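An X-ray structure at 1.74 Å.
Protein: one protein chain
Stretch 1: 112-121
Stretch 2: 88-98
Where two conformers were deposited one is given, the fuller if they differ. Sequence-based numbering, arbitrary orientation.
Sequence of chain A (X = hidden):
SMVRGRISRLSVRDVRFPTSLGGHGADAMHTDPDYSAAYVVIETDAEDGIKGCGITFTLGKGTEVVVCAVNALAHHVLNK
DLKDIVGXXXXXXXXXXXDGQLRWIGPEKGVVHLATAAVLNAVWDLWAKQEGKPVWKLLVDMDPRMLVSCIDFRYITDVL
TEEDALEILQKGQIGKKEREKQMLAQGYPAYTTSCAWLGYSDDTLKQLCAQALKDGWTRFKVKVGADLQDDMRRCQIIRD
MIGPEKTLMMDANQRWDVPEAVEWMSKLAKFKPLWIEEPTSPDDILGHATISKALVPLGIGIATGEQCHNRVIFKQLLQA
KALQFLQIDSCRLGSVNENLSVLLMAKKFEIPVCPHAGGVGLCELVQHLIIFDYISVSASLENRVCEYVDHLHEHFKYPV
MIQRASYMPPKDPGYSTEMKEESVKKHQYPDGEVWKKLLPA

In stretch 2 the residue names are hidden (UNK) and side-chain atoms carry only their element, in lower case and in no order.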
# COMPACT_ATOMS: atom_id res chain seq x y z
N VAL A 112 -7.22 1.51 -3.06
CA VAL A 112 -8.29 0.49 -3.01
C VAL A 112 -8.80 0.31 -1.55
O VAL A 112 -10.01 0.15 -1.36
CB VAL A 112 -7.87 -0.86 -3.68
CG1 VAL A 112 -6.85 -1.62 -2.83
CG2 VAL A 112 -9.11 -1.72 -4.00
N HIS A 113 -7.90 0.43 -0.57
CA HIS A 113 -8.31 0.27 0.85
C HIS A 113 -9.02 1.52 1.36
O HIS A 113 -10.00 1.41 2.14
CB HIS A 113 -7.13 -0.12 1.73
CG HIS A 113 -7.52 -1.08 2.82
ND1 HIS A 113 -8.23 -2.24 2.55
CD2 HIS A 113 -7.13 -1.10 4.12
CE1 HIS A 113 -8.38 -2.84 3.72
NE2 HIS A 113 -7.68 -2.22 4.68
N LEU A 114 -8.56 2.72 0.95
CA LEU A 114 -9.27 3.97 1.29
C LEU A 114 -10.71 3.92 0.76
O LEU A 114 -11.67 4.19 1.51
CB LEU A 114 -8.52 5.17 0.67
CG LEU A 114 -7.10 5.43 1.24
CD1 LEU A 114 -6.52 6.67 0.62
CD2 LEU A 114 -7.15 5.67 2.78
N ALA A 115 -10.87 3.46 -0.50
CA ALA A 115 -12.18 3.31 -1.09
C ALA A 115 -13.02 2.28 -0.32
O ALA A 115 -14.20 2.50 -0.09
CB ALA A 115 -12.07 2.91 -2.57
N THR A 116 -12.41 1.13 0.03
CA THR A 116 -13.09 0.10 0.82
C THR A 116 -13.57 0.69 2.17
O THR A 116 -14.74 0.44 2.58
CB THR A 116 -12.12 -1.10 1.09
OG1 THR A 116 -11.75 -1.71 -0.15
CG2 THR A 116 -12.75 -2.13 2.03
N ALA A 117 -12.72 1.53 2.83
CA ALA A 117 -13.10 2.12 4.12
C ALA A 117 -14.32 3.06 3.94
O ALA A 117 -15.25 2.99 4.75
CB ALA A 117 -11.92 2.91 4.75
N ALA A 118 -14.37 3.79 2.83
CA ALA A 118 -15.48 4.72 2.55
C ALA A 118 -16.82 3.97 2.37
O ALA A 118 -17.84 4.36 2.96
CB ALA A 118 -15.17 5.58 1.32
N VAL A 119 -16.78 2.84 1.63
CA VAL A 119 -17.97 2.01 1.38
C VAL A 119 -18.41 1.36 2.70
O VAL A 119 -19.61 1.44 3.07
CB VAL A 119 -17.68 0.96 0.27
CG1 VAL A 119 -18.76 -0.11 0.19
CG2 VAL A 119 -17.49 1.65 -1.10
N LEU A 120 -17.46 0.69 3.38
CA LEU A 120 -17.78 0.03 4.67
C LEU A 120 -18.29 1.05 5.74
O LEU A 120 -19.23 0.71 6.49
CB LEU A 120 -16.55 -0.73 5.18
CG LEU A 120 -16.25 -2.07 4.48
CD1 LEU A 120 -14.90 -2.69 4.97
CD2 LEU A 120 -17.37 -3.09 4.72
N ASN A 121 -17.73 2.29 5.78
CA ASN A 121 -18.21 3.34 6.69
C ASN A 121 -19.68 3.64 6.44
O ASN A 121 -20.41 3.84 7.39
CB ASN A 121 -17.37 4.65 6.61
CG ASN A 121 -15.99 4.49 7.26
OD1 ASN A 121 -15.76 3.58 8.06
ND2 ASN A 121 -15.04 5.39 6.98
N UNK A 88 -23.06 -11.64 7.77
CA UNK A 88 -21.75 -12.28 7.49
C UNK A 88 -20.84 -11.15 7.07
O UNK A 88 -20.47 -11.03 5.89
c UNK A 88 -21.84 -13.40 6.42
o UNK A 88 -19.53 -13.89 6.93
o UNK A 88 -20.39 -14.74 5.08
c UNK A 88 -20.49 -14.06 6.12
N UNK A 89 -20.52 -10.28 8.05
CA UNK A 89 -19.77 -9.07 7.76
C UNK A 89 -18.34 -9.44 7.38
O UNK A 89 -17.78 -8.82 6.46
c UNK A 89 -19.78 -4.81 6.86
c UNK A 89 -21.01 -4.41 8.89
c UNK A 89 -20.47 -3.94 7.69
c UNK A 89 -19.58 -6.15 7.26
c UNK A 89 -20.83 -5.76 9.27
c UNK A 89 -20.10 -6.63 8.47
c UNK A 89 -19.86 -8.07 8.90
N UNK A 90 -17.79 -10.51 7.97
CA UNK A 90 -16.47 -11.04 7.60
C UNK A 90 -16.42 -11.40 6.10
O UNK A 90 -15.48 -11.02 5.40
c UNK A 90 -16.14 -12.29 8.44
c UNK A 90 -14.87 -12.99 7.98
n UNK A 90 -14.58 -13.96 10.17
n UNK A 90 -14.72 -14.48 12.40
n UNK A 90 -15.06 -16.12 10.83
c UNK A 90 -14.80 -14.84 11.13
c UNK A 90 -14.67 -14.25 8.74
N UNK A 91 -17.43 -12.13 5.62
CA UNK A 91 -17.56 -12.53 4.22
C UNK A 91 -17.60 -11.34 3.28
O UNK A 91 -16.88 -11.31 2.27
N UNK A 92 -18.42 -10.32 3.64
CA UNK A 92 -18.53 -9.09 2.82
C UNK A 92 -17.19 -8.32 2.80
O UNK A 92 -16.72 -7.87 1.73
c UNK A 92 -19.88 -6.97 2.52
c UNK A 92 -19.65 -8.20 3.35
c UNK A 92 -20.41 -7.06 1.24
c UNK A 92 -20.67 -5.92 0.49
c UNK A 92 -20.34 -4.67 1.00
c UNK A 92 -19.80 -4.56 2.26
c UNK A 92 -19.54 -5.71 3.02
N UNK A 93 -16.55 -8.23 4.00
CA UNK A 93 -15.23 -7.63 4.13
C UNK A 93 -14.21 -8.33 3.18
O UNK A 93 -13.51 -7.66 2.41
c UNK A 93 -13.45 -6.99 5.82
c UNK A 93 -14.75 -7.72 5.59
c UNK A 93 -12.26 -4.92 6.28
c UNK A 93 -12.22 -7.62 5.61
c UNK A 93 -13.45 -5.63 6.14
o UNK A 93 -9.88 -4.86 6.21
c UNK A 93 -11.02 -6.94 5.80
c UNK A 93 -11.05 -5.58 6.09
N UNK A 94 -14.19 -9.69 3.19
CA UNK A 94 -13.29 -10.46 2.32
C UNK A 94 -13.60 -10.20 0.81
O UNK A 94 -12.68 -10.14 0.01
n UNK A 94 -10.29 -14.71 5.20
c UNK A 94 -10.53 -14.41 3.93
c UNK A 94 -12.49 -12.89 1.84
n UNK A 94 -10.60 -15.40 3.03
c UNK A 94 -13.39 -11.97 2.66
c UNK A 94 -11.00 -12.74 2.18
n UNK A 94 -10.71 -13.15 3.56
N UNK A 95 -14.87 -10.04 0.44
CA UNK A 95 -15.17 -9.81 -0.98
C UNK A 95 -14.66 -8.42 -1.46
O UNK A 95 -14.08 -8.33 -2.55
o UNK A 95 -15.11 -10.49 -4.19
c UNK A 95 -17.00 -9.78 -2.75
n UNK A 95 -17.15 -11.55 -4.38
c UNK A 95 -16.30 -10.69 -3.77
c UNK A 95 -16.67 -9.97 -1.28
N UNK A 96 -14.79 -7.39 -0.60
CA UNK A 96 -14.28 -6.06 -0.93
C UNK A 96 -12.74 -6.01 -0.97
O UNK A 96 -12.19 -5.32 -1.84
c UNK A 96 -14.74 -5.00 0.07
c UNK A 96 -16.24 -4.63 0.08
c UNK A 96 -16.47 -3.36 0.88
c UNK A 96 -16.78 -4.43 -1.33
N UNK A 97 -12.08 -6.65 0.02
CA UNK A 97 -10.61 -6.52 0.22
C UNK A 97 -9.79 -7.63 -0.49
O UNK A 97 -8.56 -7.49 -0.59
c UNK A 97 -10.30 -6.54 1.74
c UNK A 97 -10.87 -5.35 2.50
o UNK A 97 -10.75 -7.78 2.26
N UNK A 98 -10.44 -8.76 -0.86
CA UNK A 98 -9.77 -9.85 -1.57
C UNK A 98 -10.54 -10.19 -2.85
O UNK A 98 -10.67 -11.37 -3.21
c UNK A 98 -9.60 -11.07 -0.67
o UNK A 98 -8.56 -11.89 -1.18

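Position 88 carries two carbons, the second bearing two oxygens: a short carboxylate, so D88. It lies out of reach of stretch 1 and serves its own helix, sitting at the N-cap, where OD1 accepts from the backbone N of position 91 at 3.0 Å.

Position 89 has one carbon and then a six-carbon ring with no further atom, which makes it F89. Its CB points sideways, but the ring swings in until CE1 lies 3.7 Å from L120 CD2.

Position 90 shows three carbons, a nitrogen and a carbon with two more nitrogens, the guanidinium of R90, out of reach of stretch 1.

Position 91 has no side-chain atoms and is G91. An ideal CB here would meet nothing on stretch 1, yet would fall 2.3 Å from D88 OD2.

Position 92 is again one carbon and a plain six-carbon ring, F92. The ring presents its edge to stretch 1, with CE2 3.8 Å from L120 CD2.

Position 93 has the same ring with an oxygen at its far end: Y93. Its CD2 approaches L120 CD1 to 3.5 Å, and its OH lies 3.5 Å from H113 CE1, near the plane of the imidazole.

Position 94 repeats the guanidinium pattern, R94, and position 95 has three carbons, the last carrying one oxygen and one nitrogen: Q95. Both are out of reach of stretch 1.

Position 96 has four carbons forked at the second, L96. It points toward stretch 1, its CB 4.0 Å from T116 CG2 and its CD1 3.8 Å from L120 CG and 4.0 Å from V119 CG1.

Position 97 has one carbon bearing an oxygen and a carbon, T97. The methyl CG2 lies 3.8 Å from T116 CG2 and 3.7 Å from H113 CE1, while OG1 donates to Y93 O at 2.8 Å.

Position 98, one carbon and one oxygen, is S98, where helical phi/psi ends, beyond the contact.

The two helices run roughly antiparallel, with 147° between their directions, and no hydrogen bond crosses between them. L120 is the knob, seated among F89, F92, Y93 and L96. The backbones come closest at T116 and L96, their CA atoms 6.5 Å apart, against 8.1 Å between the CA atoms of L120 and Y93. T116 and T97 meet through their methyls, while each OG1 donates to its own helix, T116 OG1 to V112 O at 2.8 Å. The rule is economical: both threonine hydroxyls bond within their own helices, Y93 OH and H113 NE2 bond elsewhere, and apolar packing does the joining.

Stretch 2 88-98: DFRGFYRQLTS
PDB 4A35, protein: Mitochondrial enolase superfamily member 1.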